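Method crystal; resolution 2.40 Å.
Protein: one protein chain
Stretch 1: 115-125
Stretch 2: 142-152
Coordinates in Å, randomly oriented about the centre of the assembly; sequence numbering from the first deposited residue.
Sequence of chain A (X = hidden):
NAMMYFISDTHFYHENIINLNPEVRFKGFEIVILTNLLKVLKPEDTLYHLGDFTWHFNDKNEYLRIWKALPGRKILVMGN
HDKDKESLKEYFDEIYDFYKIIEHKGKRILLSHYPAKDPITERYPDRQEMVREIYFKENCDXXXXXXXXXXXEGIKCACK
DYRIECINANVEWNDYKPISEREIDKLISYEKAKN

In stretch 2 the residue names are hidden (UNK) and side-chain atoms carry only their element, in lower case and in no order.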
# COMPACT_ATOMS: atom_id res chain seq x y z
N PRO A 115 6.98 4.79 -6.05
CA PRO A 115 8.32 4.76 -5.43
C PRO A 115 9.15 5.93 -5.94
O PRO A 115 8.73 6.67 -6.84
CB PRO A 115 8.87 3.43 -5.91
CG PRO A 115 8.36 3.38 -7.33
CD PRO A 115 6.92 3.83 -7.18
N ALA A 116 10.34 6.10 -5.37
CA ALA A 116 11.22 7.16 -5.81
C ALA A 116 11.73 6.76 -7.20
O ALA A 116 11.90 7.60 -8.09
CB ALA A 116 12.39 7.33 -4.84
N LYS A 117 11.95 5.46 -7.38
CA LYS A 117 12.44 4.93 -8.64
C LYS A 117 12.08 3.46 -8.75
O LYS A 117 12.35 2.70 -7.82
CB LYS A 117 13.95 5.09 -8.72
CG LYS A 117 14.52 4.78 -10.08
CD LYS A 117 16.04 4.95 -10.09
CE LYS A 117 16.49 5.63 -11.38
NZ LYS A 117 15.82 6.97 -11.58
N ASP A 118 11.47 3.06 -9.86
CA ASP A 118 11.11 1.66 -10.06
C ASP A 118 12.37 0.89 -10.49
O ASP A 118 12.93 1.11 -11.58
CB ASP A 118 10.01 1.53 -11.12
CG ASP A 118 9.40 0.14 -11.14
OD1 ASP A 118 10.15 -0.86 -11.19
OD2 ASP A 118 8.15 0.04 -11.12
N PRO A 119 12.81 -0.04 -9.64
CA PRO A 119 14.00 -0.86 -9.87
C PRO A 119 13.90 -1.74 -11.09
O PRO A 119 14.86 -2.42 -11.43
CB PRO A 119 14.10 -1.68 -8.59
CG PRO A 119 12.68 -1.93 -8.26
CD PRO A 119 12.05 -0.57 -8.49
N ILE A 120 12.75 -1.73 -11.75
CA ILE A 120 12.58 -2.56 -12.94
C ILE A 120 12.15 -1.72 -14.12
O ILE A 120 12.95 -1.41 -15.00
CB ILE A 120 11.51 -3.66 -12.69
CG1 ILE A 120 11.91 -4.52 -11.49
CG2 ILE A 120 11.35 -4.52 -13.93
CD1 ILE A 120 10.72 -5.21 -10.77
N THR A 121 10.88 -1.33 -14.13
CA THR A 121 10.35 -0.52 -15.20
C THR A 121 9.69 0.74 -14.69
O THR A 121 8.71 0.68 -13.94
CB THR A 121 9.34 -1.31 -16.03
OG1 THR A 121 10.04 -2.29 -16.80
CG2 THR A 121 8.56 -0.38 -16.95
N GLU A 122 10.23 1.88 -15.10
CA GLU A 122 9.68 3.17 -14.69
C GLU A 122 8.55 3.58 -15.60
O GLU A 122 8.74 4.35 -16.54
CB GLU A 122 10.79 4.21 -14.68
CG GLU A 122 11.54 4.22 -13.36
CD GLU A 122 12.93 4.77 -13.47
OE1 GLU A 122 13.85 3.98 -13.78
OE2 GLU A 122 13.10 5.99 -13.25
N ARG A 123 7.37 3.05 -15.30
CA ARG A 123 6.17 3.31 -16.08
C ARG A 123 5.57 4.69 -15.85
O ARG A 123 4.91 5.24 -16.72
CB ARG A 123 5.11 2.26 -15.75
CG ARG A 123 5.32 0.89 -16.38
CD ARG A 123 4.32 -0.09 -15.80
NE ARG A 123 4.64 -0.35 -14.40
CZ ARG A 123 3.85 -0.98 -13.54
NH1 ARG A 123 2.66 -1.43 -13.93
NH2 ARG A 123 4.25 -1.19 -12.29
N TYR A 124 5.80 5.24 -14.66
CA TYR A 124 5.25 6.54 -14.34
C TYR A 124 6.33 7.47 -13.81
O TYR A 124 6.27 7.93 -12.67
CB TYR A 124 4.13 6.37 -13.31
CG TYR A 124 2.97 5.56 -13.85
CD1 TYR A 124 2.12 6.10 -14.80
CD2 TYR A 124 2.78 4.23 -13.48
CE1 TYR A 124 1.10 5.35 -15.37
CE2 TYR A 124 1.77 3.46 -14.06
CZ TYR A 124 0.93 4.03 -15.01
OH TYR A 124 -0.06 3.30 -15.62
N PRO A 125 7.34 7.77 -14.65
CA PRO A 125 8.45 8.65 -14.27
C PRO A 125 8.06 10.02 -13.69
O PRO A 125 8.72 10.52 -12.77
CB PRO A 125 9.26 8.75 -15.56
CG PRO A 125 8.27 8.45 -16.63
CD PRO A 125 7.47 7.34 -16.05
N UNK A 142 11.32 9.01 5.81
CA UNK A 142 11.03 7.73 5.19
C UNK A 142 9.88 7.80 4.20
O UNK A 142 8.99 8.65 4.30
c UNK A 142 10.71 6.70 6.28
c UNK A 142 9.77 4.55 7.09
c UNK A 142 10.23 5.32 5.85
c UNK A 142 11.35 4.57 5.10
N UNK A 143 9.92 6.90 3.22
CA UNK A 143 8.87 6.81 2.22
C UNK A 143 8.34 5.39 2.25
O UNK A 143 9.09 4.45 2.09
c UNK A 143 8.45 6.78 -0.34
c UNK A 143 9.41 7.10 0.82
c UNK A 143 9.14 7.01 -1.67
c UNK A 143 7.20 7.64 -0.23
N UNK A 144 7.04 5.26 2.48
CA UNK A 144 6.42 3.95 2.47
C UNK A 144 5.58 4.00 1.20
O UNK A 144 4.80 4.93 1.00
c UNK A 144 5.51 3.75 3.68
c UNK A 144 4.91 2.34 3.67
c UNK A 144 6.31 3.96 4.96
c UNK A 144 5.58 3.56 6.20
N UNK A 145 5.78 3.02 0.32
CA UNK A 145 5.06 2.99 -0.94
C UNK A 145 4.68 1.58 -1.35
O UNK A 145 4.84 0.63 -0.59
n UNK A 145 9.14 1.89 -2.47
c UNK A 145 8.45 3.00 -2.05
c UNK A 145 5.93 3.60 -2.04
c UNK A 145 7.14 2.79 -2.34
n UNK A 145 7.08 1.56 -2.95
c UNK A 145 8.29 1.04 -3.01
N UNK A 146 4.16 1.46 -2.56
CA UNK A 146 3.79 0.16 -3.11
C UNK A 146 4.19 0.15 -4.57
O UNK A 146 5.35 0.41 -4.92
N UNK A 147 3.24 -0.18 -5.44
CA UNK A 147 3.47 -0.19 -6.87
C UNK A 147 4.46 -1.20 -7.46
O UNK A 147 4.15 -1.81 -8.49
c UNK A 147 3.86 1.23 -7.30
c UNK A 147 4.79 1.44 -10.80
n UNK A 147 3.51 1.74 -10.92
n UNK A 147 5.06 1.24 -9.53
c UNK A 147 3.91 1.41 -8.79
c UNK A 147 2.93 1.73 -9.67
N UNK A 148 5.63 -1.39 -6.86
CA UNK A 148 6.60 -2.35 -7.41
C UNK A 148 6.35 -3.79 -6.97
O UNK A 148 6.51 -4.13 -5.79
c UNK A 148 9.02 -2.86 -7.78
c UNK A 148 8.31 -0.50 -7.33
c UNK A 148 8.05 -1.97 -7.02
N UNK A 149 5.99 -4.64 -7.92
CA UNK A 149 5.69 -6.03 -7.63
C UNK A 149 6.89 -6.91 -7.40
O UNK A 149 8.03 -6.53 -7.66
c UNK A 149 2.99 -5.51 -10.17
c UNK A 149 1.70 -4.84 -8.53
c UNK A 149 3.57 -5.90 -9.01
n UNK A 149 1.83 -4.85 -9.84
c UNK A 149 4.84 -6.65 -8.74
n UNK A 149 2.73 -5.47 -8.00
N UNK A 150 6.61 -8.11 -6.91
CA UNK A 150 7.64 -9.08 -6.64
C UNK A 150 8.33 -9.48 -7.94
O UNK A 150 7.69 -9.58 -8.99
c UNK A 150 7.02 -10.32 -5.99
c UNK A 150 8.47 -12.40 -6.65
c UNK A 150 8.81 -13.76 -8.61
c UNK A 150 8.01 -11.41 -5.72
n UNK A 150 9.62 -12.65 -4.74
c UNK A 150 8.73 -11.61 -4.57
c UNK A 150 9.48 -13.15 -6.01
c UNK A 150 8.14 -12.71 -7.98
c UNK A 150 10.16 -14.20 -6.64
c UNK A 150 9.81 -14.49 -7.94
N UNK A 151 9.64 -9.70 -7.86
CA UNK A 151 10.43 -10.15 -8.99
C UNK A 151 11.42 -11.11 -8.37
O UNK A 151 11.66 -11.06 -7.16
o UNK A 151 11.98 -6.97 -8.70
c UNK A 151 12.04 -8.20 -8.77
n UNK A 151 12.90 -8.92 -8.05
c UNK A 151 11.14 -8.98 -9.69
N UNK A 152 11.99 -11.99 -9.18
CA UNK A 152 12.93 -12.98 -8.68
C UNK A 152 14.30 -12.46 -8.20
O UNK A 152 15.18 -13.27 -7.91
c UNK A 152 11.83 -12.03 -14.06
c UNK A 152 12.55 -12.88 -11.85
n UNK A 152 13.08 -11.67 -14.34
c UNK A 152 12.15 -14.00 -10.90
n UNK A 152 10.86 -11.81 -14.95
n UNK A 152 11.55 -12.61 -12.89
c UNK A 152 13.14 -14.07 -9.73
O HOH W 1 1.83 -1.74 -9.94

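Position 142 opens the strand with four side-chain carbons, forked at the second; they stay out of reach of stretch 1. This is Leu142, an apolar residue in a buried place. Position 143 has the same four carbons and fork, but it points toward stretch 1, and one terminal carbon lies 4.0 Å from Ala116 N. It is Leu143, whose CD2 packs against the backbone where Pro115 joins Ala116. At 144 four carbons fork at the first, one arm being two carbons long: Ile144, beta-branched as strands readily accept, and again out of reach.

Position 145 carries one carbon and a five-membered ring of three carbons and two nitrogens, so it is His145. Pro115 CB sits 3.7 Å from the ring centroid, almost on the ring normal, a CH-pi contact. The ring is held from its own stretch, because His145 ND1 donates to the backbone O of position 146 at 2.9 Å. Position 146 has no side-chain atoms and is Gly146; its phi/psi of -140/-127 is a conformation that glycine adopts easily.

At 147 the one carbon and two-nitrogen ring recur, reaching in among Pro115, Asp118, Arg123 and Tyr124. This is His147, a flat polar ring that fits between several neighbours. Its NE2 lies over one face of the Arg123 guanidinium, and CE1 is 3.1 Å from Arg123 NH2; Tyr124 meets it rim to rim, with planes at 77°. No hydrogen bond joins it to stretch 1.

Position 148 has three carbons, one carrying two. It is Val148, compact enough to use both methyls: CG2 lies 3.9 Å from Pro115 CG, and CG1 lies 3.8 Å from Pro119 CG. Position 149 shows another one-carbon, two-nitrogen ring, His149, whose ring end comes nearer to stretch 1 than its sideways CB suggests, yet makes no contact within 4.5 Å; the imidazole suits the place because its ND1 is hydrogen-bonded elsewhere in the structure.

Fused five- and six-membered rings with one nitrogen mark 150 as Trp150, directed away; it can be large because its side chain has no contact with stretch 1. Position 151 has two carbons, the second bearing one oxygen and one nitrogen: Asn151, whose CA-to-CB bond points toward stretch 1 and whose short side chain fits near Ile120. At 152 three carbons, a nitrogen and a carbon with two more nitrogens give Arg152, a charged residue at an exposed position, poorly ordered and without contact to stretch 1.

The contact works by packing, with no direct hydrogen bond between the stretches. Pro115 fits against His145, His147 and Val148, while Ile120 CD1 reaches Val148 CG1 at 4.2 Å. A water supplies a polar bridge, donating to His147 O at 2.7 Å and accepting weakly from Arg123 NH2 at 3.4 Å.

Stretch 2, residues 142-152: LLIHGHVHWNR
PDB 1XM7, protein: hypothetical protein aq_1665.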